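Side-chain contacts in cystathionine gamma-lyase (PDB 1N8P), which binds pyridoxal-5'-phosphate as a member of the Cys/Met metabolism family of PLP-dependent enzymes: residues Tyr49-Asn54 against Leu230-Gly235; Leu74-Gly79 against Thr83-Gln88; Arg108-Val113 against Leu141-Thr146. All blocks are in the same frame, centred on the assembly; numbering follows the deposited sequence.

Interaction 1 is only partly buried, whereas interactions 2 and 3 are buried. In interaction 1 a loop meets the end of helix 221-234, and its bonding is polar: an arginine meets an asparagine on one side and a cofactor phosphate on the other. Interactions 2 and 3 reach the same seven-stranded sheet through strands 72-76 and 139-144. Interaction 2 touches both of the others. Its helix packs on helix 221-234 of interaction 1, and on Phe110, Leu141 and Trp143 of interaction 3. It mixes backbone hydrogen bonding and a phosphate site with aromatic packing. Interaction 3 is wholly apolar and aromatic. All three also touch the second subunit.

Interaction 1: Tyr49-Asn54 against Leu230-Gly235; sequences YSRSQN and LQNAIG. With PLP (pyridoxal-5'-phosphate), chain F.
Ser52, in the loop ahead of helix 55-67, comes closest to Asn232, near the end of helix 221-234, with CA atoms 5.5 Å apart. Arg51 reaches further across. Its CG lies anti to the backbone N, and the chain then bends at chi3 (46°). This brings NH1 of the guanidinium to the backbone of Asn232. Arg51 NH1 gives a weak hydrogen bond to the backbone O of Asn232, 3.3 Å long and well off straight at 125°. The Arg51 and Asn232 side chains cross at about a right angle, their guanidinium and amide planes 63° apart. Asn232 OD1 turns back to the loop and rests 3.2 Å from Ser52 CA, with Ser52 CB close by. Lower down the arginine, Arg51 CD packs 4.3 Å from Gly235 CA, where the chain leaves the helix with positive phi.

In this fold type I enzyme family the cofactor site lies between two subunits. The geometry here agrees. The pyridoxal-5'-phosphate beside this loop is hydrogen-bonded to Gly79, Ser80 and Ser200 of the second subunit. Its phosphate O2P sits at the edge of the guanidinium, 3.6 Å from Arg51 NE, and 3.5 Å from Tyr49 OH. Both side chains therefore reach into the neighbour's phosphate site, and the arginine would be expected to offset part of the phosphate charge. Tyr49 CD2 lies over one face of the guanidinium, toward its rim. Gly235 O is hydrogen-bonded to Ser78 OG of the second subunit, so the helix end meets the same site. At the far end of the loop, Asn54 is the N-cap of helix 55-67. Asn54 N is hydrogen-bonded to Gln53 OE1 at 2.9 Å, in the plane of that carbonyl and on a lone pair.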
ATOM      1  N   TYR A  49      20.670   4.077  -6.427  1.00 69.17           N
ATOM      2  CA  TYR A  49      20.243   3.234  -5.314  1.00 69.23           C
ATOM      3  C   TYR A  49      19.210   3.900  -4.400  1.00 70.00           C
ATOM      4  O   TYR A  49      19.430   5.002  -3.872  1.00 68.18           O
ATOM      5  CB  TYR A  49      21.437   2.783  -4.474  1.00 67.39           C
ATOM      6  CG  TYR A  49      21.067   1.653  -3.534  1.00 69.03           C
ATOM      7  CD1 TYR A  49      20.527   0.457  -4.037  1.00 67.86           C
ATOM      8  CD2 TYR A  49      21.214   1.787  -2.147  1.00 64.95           C
ATOM      9  CE1 TYR A  49      20.140  -0.571  -3.193  1.00 69.03           C
ATOM     10  CE2 TYR A  49      20.825   0.754  -1.284  1.00 66.63           C
ATOM     11  CZ  TYR A  49      20.285  -0.425  -1.819  1.00 70.00           C
ATOM     12  OH  TYR A  49      19.878  -1.460  -0.995  1.00 70.00           O
ATOM     13  N   SER A  50      18.083   3.213  -4.223  1.00 67.71           N
ATOM     14  CA  SER A  50      16.988   3.690  -3.381  1.00 68.85           C
ATOM     15  C   SER A  50      17.437   4.544  -2.181  1.00 70.00           C
ATOM     16  O   SER A  50      17.025   5.714  -2.029  1.00 70.00           O
ATOM     17  CB  SER A  50      16.169   2.494  -2.880  1.00 63.39           C
ATOM     18  OG  SER A  50      15.265   2.881  -1.855  1.00 61.88           O
ATOM     19  N   ARG A  51      18.282   3.946  -1.341  1.00 70.00           N
ATOM     20  CA  ARG A  51      18.786   4.595  -0.133  1.00 68.92           C
ATOM     21  C   ARG A  51      19.465   5.927  -0.413  1.00 69.11           C
ATOM     22  O   ARG A  51      19.114   6.958   0.180  1.00 65.08           O
ATOM     23  CB  ARG A  51      19.742   3.658   0.608  1.00 61.73           C
ATOM     24  CG  ARG A  51      20.285   4.250   1.883  1.00 64.69           C
ATOM     25  CD  ARG A  51      20.672   3.147   2.835  1.00 66.88           C
ATOM     26  NE  ARG A  51      21.428   2.108   2.145  1.00 70.00           N
ATOM     27  CZ  ARG A  51      22.566   2.319   1.478  1.00 70.00           C
ATOM     28  NH1 ARG A  51      23.092   3.537   1.406  1.00 70.00           N
ATOM     29  NH2 ARG A  51      23.185   1.309   0.878  1.00 70.00           N
ATOM     30  N   SER A  52      20.435   5.906  -1.318  1.00 68.85           N
ATOM     31  CA  SER A  52      21.135   7.132  -1.670  1.00 68.42           C
ATOM     32  C   SER A  52      20.143   8.168  -2.180  1.00 66.70           C
ATOM     33  O   SER A  52      20.418   9.372  -2.119  1.00 63.93           O
ATOM     34  CB  SER A  52      22.188   6.875  -2.744  1.00 70.00           C
ATOM     35  OG  SER A  52      22.857   8.088  -3.063  1.00 70.00           O
ATOM     36  N   GLN A  53      19.002   7.691  -2.685  1.00 63.84           N
ATOM     37  CA  GLN A  53      17.936   8.565  -3.192  1.00 65.79           C
ATOM     38  C   GLN A  53      16.938   7.826  -4.068  1.00 65.74           C
ATOM     39  O   GLN A  53      17.326   6.961  -4.854  1.00 69.47           O
ATOM     40  CB  GLN A  53      18.519   9.731  -4.007  1.00 66.72           C
ATOM     41  CG  GLN A  53      17.490  10.582  -4.773  1.00 62.39           C
ATOM     42  CD  GLN A  53      16.666  11.470  -3.877  1.00 62.96           C
ATOM     43  OE1 GLN A  53      15.882  10.992  -3.063  1.00 69.61           O
ATOM     44  NE2 GLN A  53      16.839  12.772  -4.019  1.00 58.34           N
ATOM     45  N   ASN A  54      15.658   8.180  -3.920  1.00 61.65           N
ATOM     46  CA  ASN A  54      14.561   7.614  -4.711  1.00 54.02           C
ATOM     47  C   ASN A  54      13.552   8.738  -4.935  1.00 48.75           C
ATOM     48  O   ASN A  54      13.382   9.601  -4.082  1.00 55.97           O
ATOM     49  CB  ASN A  54      13.884   6.455  -3.978  1.00 61.13           C
ATOM     50  CG  ASN A  54      12.839   6.923  -2.967  1.00 65.47           C
ATOM     51  OD1 ASN A  54      13.126   7.033  -1.772  1.00 70.00           O
ATOM     52  ND2 ASN A  54      11.621   7.202  -3.442  1.00 57.39           N
ATOM     53  N   LEU A 230      25.488  11.686   6.646  1.00 49.06           N
ATOM     54  CA  LEU A 230      25.046  10.844   7.761  1.00 51.62           C
ATOM     55  C   LEU A 230      23.809  10.029   7.357  1.00 54.81           C
ATOM     56  O   LEU A 230      23.729   8.821   7.624  1.00 52.68           O
ATOM     57  CB  LEU A 230      24.696  11.706   8.979  1.00 45.95           C
ATOM     58  CG  LEU A 230      25.853  12.306   9.775  1.00 44.98           C
ATOM     59  CD1 LEU A 230      25.351  13.385  10.685  1.00 40.48           C
ATOM     60  CD2 LEU A 230      26.528  11.215  10.594  1.00 47.39           C
ATOM     61  N   GLN A 231      22.864  10.698   6.692  1.00 52.56           N
ATOM     62  CA  GLN A 231      21.621  10.072   6.245  1.00 54.72           C
ATOM     63  C   GLN A 231      21.915   8.828   5.428  1.00 58.42           C
ATOM     64  O   GLN A 231      21.478   7.726   5.766  1.00 59.25           O
ATOM     65  CB  GLN A 231      20.801  11.047   5.391  1.00 50.65           C
ATOM     66  CG  GLN A 231      19.464  10.504   4.887  1.00 45.79           C
ATOM     67  CD  GLN A 231      19.027  11.190   3.604  1.00 50.50           C
ATOM     68  OE1 GLN A 231      17.848  11.458   3.396  1.00 50.45           O
ATOM     69  NE2 GLN A 231      19.989  11.468   2.725  1.00 54.78           N
ATOM     70  N   ASN A 232      22.666   9.010   4.348  1.00 59.07           N
ATOM     71  CA  ASN A 232      22.992   7.898   3.480  1.00 54.88           C
ATOM     72  C   ASN A 232      23.771   6.809   4.207  1.00 53.18           C
ATOM     73  O   ASN A 232      23.589   5.626   3.944  1.00 58.04           O
ATOM     74  CB  ASN A 232      23.797   8.399   2.291  1.00 54.31           C
ATOM     75  CG  ASN A 232      24.209   7.289   1.371  1.00 57.69           C
ATOM     76  OD1 ASN A 232      23.443   6.884   0.509  1.00 65.63           O
ATOM     77  ND2 ASN A 232      25.426   6.775   1.557  1.00 61.88           N
ATOM     78  N   ALA A 233      24.617   7.208   5.145  1.00 54.14           N
ATOM     79  CA  ALA A 233      25.467   6.259   5.863  1.00 58.54           C
ATOM     80  C   ALA A 233      24.849   5.568   7.060  1.00 57.32           C
ATOM     81  O   ALA A 233      25.218   4.435   7.367  1.00 59.98           O
ATOM     82  CB  ALA A 233      26.802   6.944   6.295  1.00 57.67           C
ATOM     83  N   ILE A 234      23.947   6.243   7.764  1.00 54.98           N
ATOM     84  CA  ILE A 234      23.316   5.614   8.924  1.00 53.43           C
ATOM     85  C   ILE A 234      22.067   4.868   8.463  1.00 55.07           C
ATOM     86  O   ILE A 234      21.633   3.922   9.109  1.00 60.84           O
ATOM     87  CB  ILE A 234      22.896   6.643   9.981  1.00 52.28           C
ATOM     88  CG1 ILE A 234      21.796   7.546   9.389  1.00 54.74           C
ATOM     89  CG2 ILE A 234      24.125   7.417  10.473  1.00 48.85           C
ATOM     90  CD1 ILE A 234      21.069   8.407  10.386  1.00 54.32           C
ATOM     91  N   GLY A 235      21.487   5.316   7.351  1.00 55.24           N
ATOM     92  CA  GLY A 235      20.303   4.679   6.798  1.00 51.39           C
ATOM     93  C   GLY A 235      18.946   4.895   7.467  1.00 51.17           C
ATOM     94  O   GLY A 235      17.982   4.205   7.148  1.00 50.48           O
TER
HETATM   95  N1  PLP F 400      24.753  -6.379   4.667  1.00 70.00           N
HETATM   96  C2  PLP F 400      24.766  -7.391   3.718  1.00 66.39           C
HETATM   97  C2A PLP F 400      25.485  -8.655   4.190  1.00 64.17           C
HETATM   98  C3  PLP F 400      24.139  -7.066   2.408  1.00 65.95           C
HETATM   99  O3  PLP F 400      24.179  -8.072   1.522  1.00 70.00           O
HETATM  100  C4  PLP F 400      23.583  -5.794   2.189  1.00 65.79           C
HETATM  101  C4A PLP F 400      22.966  -5.483   0.901  1.00 66.44           C
HETATM  102  C5  PLP F 400      23.637  -4.779   3.310  1.00 69.02           C
HETATM  103  C6  PLP F 400      24.226  -5.116   4.515  1.00 70.00           C
HETATM  104  C5A PLP F 400      22.903  -3.401   3.134  1.00 63.23           C
HETATM  105  O4P PLP F 400      21.603  -3.390   3.745  1.00 55.46           O
HETATM  106  P   PLP F 400      20.665  -2.060   3.791  1.00 54.90           P
HETATM  107  O1P PLP F 400      19.348  -2.647   4.114  1.00 53.68           O
HETATM  108  O2P PLP F 400      20.745  -1.400   2.398  1.00 57.81           O
HETATM  109  O3P PLP F 400      21.238  -1.093   4.722  1.00 51.84           O

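Interaction 2: Leu74-Gly79 against Thr83-Gln88; sequences LAFSSG and TATILQ. With PLP (pyridoxal-5'-phosphate), chain E.
Phe76 ends strand 72-76, and its ring touches Thr85 on helix 79-88. Strand, short loop and helix form a beta-alpha unit of the sheet domain of this fold type I enzyme, and the loop carries the phosphate site. The ring of Phe76 crosses the Thr85 side chain obliquely. Phe76 CE2 is 3.7 Å from Thr85 OG1 and 4.1 Å from Thr85 CG2, so both branches of the threonine meet the CE2 corner of the ring. Thr85 holds OG1 beside its backbone N, with chi1 at -56°, and this hydroxyl is hydrogen-bonded to Ala81 O one turn earlier.

Ser78 is the N-cap of the helix. Its OG caps the backbone N of Ala81 and is also hydrogen-bonded to Gly235 O of the second subunit. Ser78 CB lies 3.3 Å from phosphate O3P of the pyridoxal-5'-phosphate, so the cap residue also lines the phosphate site.

Gly79 opens the helix and is gripped from two directions. Gly79 N gives a nearly straight hydrogen bond to O1P of the pyridoxal-5'-phosphate, 2.9 Å long at 175°. The phosphate thus sits at the N-terminal end of the helix, where the helix dipole would be expected to favour its negative charge. Ser80 OG, Ser200 OG, and Tyr49 OH and Arg51 NH2 of the second subunit are also hydrogen-bonded to this cofactor. On its other side Gly79 accepts the first-turn helical bond: Thr83 N to Gly79 O is 3.0 Å, in the carbonyl plane, and Thr83 OG1 stands 3.8 Å from that same Gly79 O.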
ATOM      1  N   LEU A  74      15.243  17.176   3.720  1.00 45.13           N
ATOM      2  CA  LEU A  74      15.725  15.803   3.947  1.00 44.45           C
ATOM      3  C   LEU A  74      14.748  15.040   4.850  1.00 42.92           C
ATOM      4  O   LEU A  74      14.460  15.470   5.957  1.00 42.83           O
ATOM      5  CB  LEU A  74      17.115  15.803   4.615  1.00 41.43           C
ATOM      6  CG  LEU A  74      18.331  16.329   3.852  1.00 38.33           C
ATOM      7  CD1 LEU A  74      19.505  16.272   4.788  1.00 43.14           C
ATOM      8  CD2 LEU A  74      18.610  15.497   2.602  1.00 34.29           C
ATOM      9  N   ALA A  75      14.233  13.912   4.390  1.00 40.47           N
ATOM     10  CA  ALA A  75      13.302  13.178   5.222  1.00 34.92           C
ATOM     11  C   ALA A  75      14.045  12.071   5.903  1.00 35.98           C
ATOM     12  O   ALA A  75      15.113  11.681   5.460  1.00 35.68           O
ATOM     13  CB  ALA A  75      12.194  12.624   4.397  1.00 37.64           C
ATOM     14  N   PHE A  76      13.489  11.601   7.012  1.00 36.55           N
ATOM     15  CA  PHE A  76      14.068  10.506   7.792  1.00 36.49           C
ATOM     16  C   PHE A  76      12.944   9.643   8.398  1.00 35.17           C
ATOM     17  O   PHE A  76      11.761  10.006   8.333  1.00 31.30           O
ATOM     18  CB  PHE A  76      14.966  11.044   8.913  1.00 39.68           C
ATOM     19  CG  PHE A  76      16.129  11.880   8.426  1.00 44.97           C
ATOM     20  CD1 PHE A  76      16.000  13.264   8.283  1.00 39.60           C
ATOM     21  CD2 PHE A  76      17.359  11.285   8.124  1.00 42.35           C
ATOM     22  CE1 PHE A  76      17.080  14.043   7.847  1.00 39.48           C
ATOM     23  CE2 PHE A  76      18.451  12.060   7.690  1.00 40.74           C
ATOM     24  CZ  PHE A  76      18.311  13.438   7.551  1.00 35.59           C
ATOM     25  N   SER A  77      13.314   8.505   8.984  1.00 33.19           N
ATOM     26  CA  SER A  77      12.354   7.587   9.597  1.00 21.21           C
ATOM     27  C   SER A  77      11.395   8.275  10.560  1.00 22.85           C
ATOM     28  O   SER A  77      10.207   8.042  10.539  1.00 30.27           O
ATOM     29  CB  SER A  77      13.099   6.519  10.356  1.00 24.45           C
ATOM     30  OG  SER A  77      14.148   5.975   9.581  1.00 33.71           O
ATOM     31  N   SER A  78      11.908   9.157  11.391  1.00 25.49           N
ATOM     32  CA  SER A  78      11.069   9.832  12.377  1.00 31.52           C
ATOM     33  C   SER A  78      11.588  11.221  12.700  1.00 37.28           C
ATOM     34  O   SER A  78      12.679  11.600  12.259  1.00 45.20           O
ATOM     35  CB  SER A  78      11.034   9.031  13.707  1.00 22.39           C
ATOM     36  OG  SER A  78      12.283   8.410  14.026  1.00 15.96           O
ATOM     37  N   GLY A  79      10.799  11.988  13.450  1.00 33.69           N
ATOM     38  CA  GLY A  79      11.291  13.274  13.884  1.00 23.03           C
ATOM     39  C   GLY A  79      12.558  12.889  14.627  1.00 32.49           C
ATOM     40  O   GLY A  79      13.637  13.367  14.304  1.00 40.33           O
ATOM     41  N   THR A  83      16.396  14.420  14.566  1.00 40.49           N
ATOM     42  CA  THR A  83      17.059  15.159  15.626  1.00 37.02           C
ATOM     43  C   THR A  83      18.372  14.443  15.855  1.00 37.67           C
ATOM     44  O   THR A  83      19.386  15.049  16.201  1.00 38.38           O
ATOM     45  CB  THR A  83      16.247  15.096  16.921  1.00 36.52           C
ATOM     46  OG1 THR A  83      15.050  15.873  16.775  1.00 38.08           O
ATOM     47  CG2 THR A  83      17.058  15.603  18.087  1.00 26.69           C
ATOM     48  N   ALA A  84      18.330  13.131  15.646  1.00 33.77           N
ATOM     49  CA  ALA A  84      19.488  12.275  15.845  1.00 36.09           C
ATOM     50  C   ALA A  84      20.599  12.545  14.860  1.00 35.40           C
ATOM     51  O   ALA A  84      21.765  12.606  15.243  1.00 40.72           O
ATOM     52  CB  ALA A  84      19.081  10.803  15.775  1.00 29.48           C
ATOM     53  N   THR A  85      20.244  12.683  13.593  1.00 34.78           N
ATOM     54  CA  THR A  85      21.233  12.941  12.571  1.00 38.34           C
ATOM     55  C   THR A  85      21.878  14.290  12.865  1.00 38.81           C
ATOM     56  O   THR A  85      23.081  14.462  12.680  1.00 35.07           O
ATOM     57  CB  THR A  85      20.576  12.945  11.189  1.00 40.01           C
ATOM     58  OG1 THR A  85      19.902  11.698  11.023  1.00 40.32           O
ATOM     59  CG2 THR A  85      21.620  13.132  10.063  1.00 37.59           C
ATOM     60  N   ILE A  86      21.082  15.237  13.348  1.00 36.98           N
ATOM     61  CA  ILE A  86      21.615  16.549  13.652  1.00 38.98           C
ATOM     62  C   ILE A  86      22.597  16.494  14.833  1.00 43.63           C
ATOM     63  O   ILE A  86      23.651  17.134  14.806  1.00 47.28           O
ATOM     64  CB  ILE A  86      20.497  17.556  13.976  1.00 35.61           C
ATOM     65  CG1 ILE A  86      19.529  17.683  12.797  1.00 28.34           C
ATOM     66  CG2 ILE A  86      21.115  18.922  14.267  1.00 37.04           C
ATOM     67  CD1 ILE A  86      18.410  18.767  13.013  1.00 26.23           C
ATOM     68  N   LEU A  87      22.272  15.730  15.865  1.00 39.35           N
ATOM     69  CA  LEU A  87      23.172  15.651  16.984  1.00 40.15           C
ATOM     70  C   LEU A  87      24.456  14.881  16.672  1.00 48.12           C
ATOM     71  O   LEU A  87      25.512  15.186  17.217  1.00 57.95           O
ATOM     72  CB  LEU A  87      22.465  15.022  18.170  1.00 36.41           C
ATOM     73  CG  LEU A  87      21.327  15.861  18.743  1.00 42.31           C
ATOM     74  CD1 LEU A  87      20.557  15.049  19.760  1.00 45.53           C
ATOM     75  CD2 LEU A  87      21.869  17.107  19.397  1.00 41.40           C
ATOM     76  N   GLN A  88      24.389  13.882  15.799  1.00 55.37           N
ATOM     77  CA  GLN A  88      25.584  13.104  15.497  1.00 53.07           C
ATOM     78  C   GLN A  88      26.437  13.792  14.448  1.00 54.01           C
ATOM     79  O   GLN A  88      27.544  13.349  14.163  1.00 57.54           O
ATOM     80  CB  GLN A  88      25.207  11.681  15.052  1.00 55.48           C
ATOM     81  CG  GLN A  88      24.625  11.552  13.655  1.00 61.66           C
ATOM     82  CD  GLN A  88      23.773  10.282  13.482  1.00 70.00           C
ATOM     83  OE1 GLN A  88      23.423   9.900  12.357  1.00 70.00           O
ATOM     84  NE2 GLN A  88      23.425   9.634  14.599  1.00 70.00           N
TER
HETATM   85  N1  PLP E 400       8.786  16.394  18.349  1.00 63.84           N
HETATM   86  C2  PLP E 400       7.554  16.982  18.546  1.00 66.19           C
HETATM   87  C2A PLP E 400       7.590  18.484  18.805  1.00 62.39           C
HETATM   88  C3  PLP E 400       6.369  16.078  18.473  1.00 66.73           C
HETATM   89  O3  PLP E 400       5.206  16.753  18.641  1.00 70.00           O
HETATM   90  C4  PLP E 400       6.534  14.682  18.222  1.00 59.54           C
HETATM   91  C4A PLP E 400       5.341  13.767  18.190  1.00 59.52           C
HETATM   92  C5  PLP E 400       7.927  14.188  18.030  1.00 56.73           C
HETATM   93  C6  PLP E 400       9.002  15.055  18.094  1.00 63.44           C
HETATM   94  C5A PLP E 400       8.121  12.704  17.676  1.00 54.93           C
HETATM   95  O4P PLP E 400       8.176  12.455  16.283  1.00 41.50           O
HETATM   96  P   PLP E 400       8.451  11.005  15.766  1.00 38.73           P
HETATM   97  O1P PLP E 400       8.201  11.109  14.349  1.00 49.06           O
HETATM   98  O2P PLP E 400       7.449  10.111  16.466  1.00 51.55           O
HETATM   99  O3P PLP E 400       9.817  10.751  16.195  1.00 43.50           O

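Interaction 3: Arg108-Val113 against Leu141-Thr146; sequences RYFTKV and LVWIET
Phe110 and Trp143 are brought together by different first torsions. Phe110 sets CG beside its own N (chi1 -78°), which sends the ring out from helix 104-112. Trp143 swings CG anti to its N (chi1 -165°), which presents the indole to that ring. The contact joins a helix to strand 139-144, an inner strand of the mixed seven-stranded sheet, in the layered alpha/beta domain of this fold type I family.

The two rings make a T-shaped (edge-to-face) pair. The edge of Phe110 points at the five-membered ring of Trp143, with centroids 5.7 Å apart and planes at 79°. Leu141, two residues earlier on the same strand, points to the same side of the sheet, and its CD2 lies 4.3 Å from Phe110 CZ. The strand has helix 157-167 on its other side, where Val142 packs. Helix 79-88 packs on the same group: Leu87 on Phe110 and Leu141, Thr83 on Trp143. The tryptophan side chain stands near the cofactor, about 7 Å from pyridoxal-5'-phosphate between nearest atoms, and Glu145 further along touches it.

Most of the touching is done by one atom. Phe110 CZ sits 3.8 Å above the indole plane, toward its rim, and 4.0 Å from Trp143 CB.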
ATOM      1  N   ARG A 108      16.185  11.904  25.460  1.00 68.34           N
ATOM      2  CA  ARG A 108      16.648  10.639  24.899  1.00 69.02           C
ATOM      3  C   ARG A 108      17.790  10.854  23.903  1.00 70.00           C
ATOM      4  O   ARG A 108      18.958  10.587  24.212  1.00 70.00           O
ATOM      5  CB  ARG A 108      15.505   9.915  24.188  1.00 67.85           C
ATOM      6  CG  ARG A 108      14.350   9.527  25.074  1.00 69.17           C
ATOM      7  CD  ARG A 108      13.278   8.819  24.256  1.00 70.00           C
ATOM      8  NE  ARG A 108      12.976   9.544  23.015  1.00 70.00           N
ATOM      9  CZ  ARG A 108      11.939   9.290  22.217  1.00 70.00           C
ATOM     10  NH1 ARG A 108      11.079   8.321  22.517  1.00 68.16           N
ATOM     11  NH2 ARG A 108      11.766  10.005  21.112  1.00 70.00           N
ATOM     12  N   TYR A 109      17.436  11.343  22.714  1.00 68.94           N
ATOM     13  CA  TYR A 109      18.391  11.588  21.634  1.00 70.00           C
ATOM     14  C   TYR A 109      19.715  12.226  22.089  1.00 69.98           C
ATOM     15  O   TYR A 109      20.778  11.576  22.078  1.00 54.37           O
ATOM     16  CB  TYR A 109      17.728  12.467  20.560  1.00 68.78           C
ATOM     17  N   PHE A 110      19.619  13.507  22.466  1.00 69.88           N
ATOM     18  CA  PHE A 110      20.757  14.315  22.924  1.00 70.00           C
ATOM     19  C   PHE A 110      21.750  13.467  23.706  1.00 70.00           C
ATOM     20  O   PHE A 110      22.970  13.608  23.563  1.00 63.81           O
ATOM     21  CB  PHE A 110      20.258  15.481  23.806  1.00 70.00           C
ATOM     22  CG  PHE A 110      19.664  16.657  23.023  1.00 70.00           C
ATOM     23  CD1 PHE A 110      18.703  16.459  22.034  1.00 70.00           C
ATOM     24  CD2 PHE A 110      20.064  17.971  23.300  1.00 70.00           C
ATOM     25  CE1 PHE A 110      18.156  17.548  21.342  1.00 67.17           C
ATOM     26  CE2 PHE A 110      19.517  19.058  22.606  1.00 62.65           C
ATOM     27  CZ  PHE A 110      18.566  18.842  21.631  1.00 61.02           C
ATOM     28  N   THR A 111      21.189  12.576  24.519  1.00 70.00           N
ATOM     29  CA  THR A 111      21.934  11.654  25.371  1.00 70.00           C
ATOM     30  C   THR A 111      22.490  10.421  24.632  1.00 69.94           C
ATOM     31  O   THR A 111      23.668  10.077  24.775  1.00 66.12           O
ATOM     32  CB  THR A 111      21.025  11.182  26.516  1.00 70.00           C
ATOM     33  OG1 THR A 111      20.589  12.323  27.262  1.00 69.29           O
ATOM     34  CG2 THR A 111      21.759  10.201  27.433  1.00 70.00           C
ATOM     35  N   LYS A 112      21.645   9.759  23.846  1.00 69.90           N
ATOM     36  CA  LYS A 112      22.068   8.562  23.114  1.00 70.00           C
ATOM     37  C   LYS A 112      23.296   8.790  22.219  1.00 70.00           C
ATOM     38  O   LYS A 112      24.344   8.145  22.401  1.00 67.89           O
ATOM     39  CB  LYS A 112      20.902   8.020  22.286  1.00 70.00           C
ATOM     40  N   VAL A 113      23.167   9.691  21.244  1.00 69.16           N
ATOM     41  CA  VAL A 113      24.292   9.972  20.363  1.00 67.15           C
ATOM     42  C   VAL A 113      25.408  10.541  21.227  1.00 68.95           C
ATOM     43  O   VAL A 113      26.575  10.564  20.825  1.00 67.35           O
ATOM     44  CB  VAL A 113      23.905  10.957  19.230  1.00 64.77           C
ATOM     45  CG1 VAL A 113      25.157  11.515  18.560  1.00 50.92           C
ATOM     46  CG2 VAL A 113      23.043  10.235  18.199  1.00 57.50           C
ATOM     47  N   LEU A 141      25.039  23.792  19.542  1.00 57.18           N
ATOM     48  CA  LEU A 141      23.657  23.763  19.075  1.00 52.08           C
ATOM     49  C   LEU A 141      22.762  24.501  20.047  1.00 48.60           C
ATOM     50  O   LEU A 141      23.013  24.504  21.239  1.00 42.37           O
ATOM     51  CB  LEU A 141      23.171  22.289  18.937  1.00 47.52           C
ATOM     52  CG  LEU A 141      21.740  21.895  18.455  1.00 48.72           C
ATOM     53  CD1 LEU A 141      21.634  21.914  16.947  1.00 44.25           C
ATOM     54  CD2 LEU A 141      21.399  20.488  18.913  1.00 51.06           C
ATOM     55  N   VAL A 142      21.727  25.143  19.516  1.00 50.44           N
ATOM     56  CA  VAL A 142      20.711  25.831  20.318  1.00 51.06           C
ATOM     57  C   VAL A 142      19.413  25.299  19.717  1.00 44.94           C
ATOM     58  O   VAL A 142      19.125  25.542  18.533  1.00 38.07           O
ATOM     59  CB  VAL A 142      20.748  27.373  20.162  1.00 50.83           C
ATOM     60  CG1 VAL A 142      19.690  28.009  21.025  1.00 48.22           C
ATOM     61  CG2 VAL A 142      22.075  27.893  20.589  1.00 53.42           C
ATOM     62  N   TRP A 143      18.657  24.559  20.525  1.00 37.32           N
ATOM     63  CA  TRP A 143      17.415  23.970  20.059  1.00 40.71           C
ATOM     64  C   TRP A 143      16.219  24.725  20.595  1.00 42.21           C
ATOM     65  O   TRP A 143      16.069  24.880  21.798  1.00 46.60           O
ATOM     66  CB  TRP A 143      17.356  22.508  20.487  1.00 42.22           C
ATOM     67  CG  TRP A 143      16.316  21.668  19.781  1.00 48.19           C
ATOM     68  CD1 TRP A 143      15.006  21.528  20.124  1.00 43.32           C
ATOM     69  CD2 TRP A 143      16.530  20.810  18.651  1.00 45.76           C
ATOM     70  NE1 TRP A 143      14.393  20.637  19.287  1.00 45.99           N
ATOM     71  CE2 TRP A 143      15.305  20.179  18.373  1.00 46.21           C
ATOM     72  CE3 TRP A 143      17.636  20.516  17.852  1.00 45.90           C
ATOM     73  CZ2 TRP A 143      15.153  19.264  17.324  1.00 45.47           C
ATOM     74  CZ3 TRP A 143      17.482  19.609  16.813  1.00 46.19           C
ATOM     75  CH2 TRP A 143      16.249  18.996  16.561  1.00 44.73           C
ATOM     76  N   ILE A 144      15.380  25.206  19.685  1.00 42.79           N
ATOM     77  CA  ILE A 144      14.183  25.948  20.045  1.00 46.98           C
ATOM     78  C   ILE A 144      12.919  25.251  19.558  1.00 44.60           C
ATOM     79  O   ILE A 144      12.781  24.947  18.384  1.00 43.75           O
ATOM     80  CB  ILE A 144      14.202  27.346  19.437  1.00 50.38           C
ATOM     81  CG1 ILE A 144      15.318  28.174  20.061  1.00 45.77           C
ATOM     82  CG2 ILE A 144      12.868  28.009  19.640  1.00 44.98           C
ATOM     83  CD1 ILE A 144      15.419  29.581  19.454  1.00 46.82           C
ATOM     84  N   GLU A 145      12.000  25.019  20.481  1.00 42.57           N
ATOM     85  CA  GLU A 145      10.740  24.374  20.184  1.00 45.87           C
ATOM     86  C   GLU A 145       9.745  25.527  20.264  1.00 48.25           C
ATOM     87  O   GLU A 145       9.024  25.655  21.235  1.00 43.19           O
ATOM     88  CB  GLU A 145      10.465  23.329  21.259  1.00 42.81           C
ATOM     89  CG  GLU A 145       9.388  22.333  20.954  1.00 55.83           C
ATOM     90  CD  GLU A 145       9.209  21.358  22.091  1.00 63.88           C
ATOM     91  OE1 GLU A 145       8.751  21.799  23.165  1.00 68.68           O
ATOM     92  OE2 GLU A 145       9.535  20.160  21.920  1.00 67.74           O
ATOM     93  N   THR A 146       9.714  26.359  19.224  1.00 56.15           N
ATOM     94  CA  THR A 146       8.860  27.542  19.216  1.00 58.03           C
ATOM     95  C   THR A 146       7.630  27.410  20.080  1.00 55.76           C
ATOM     96  O   THR A 146       7.603  27.985  21.168  1.00 70.00           O
ATOM     97  CB  THR A 146       8.474  27.995  17.790  1.00 66.22           C
ATOM     98  OG1 THR A 146       8.290  26.854  16.937  1.00 56.14           O
ATOM     99  CG2 THR A 146       9.548  28.934  17.242  1.00 57.49           C
TER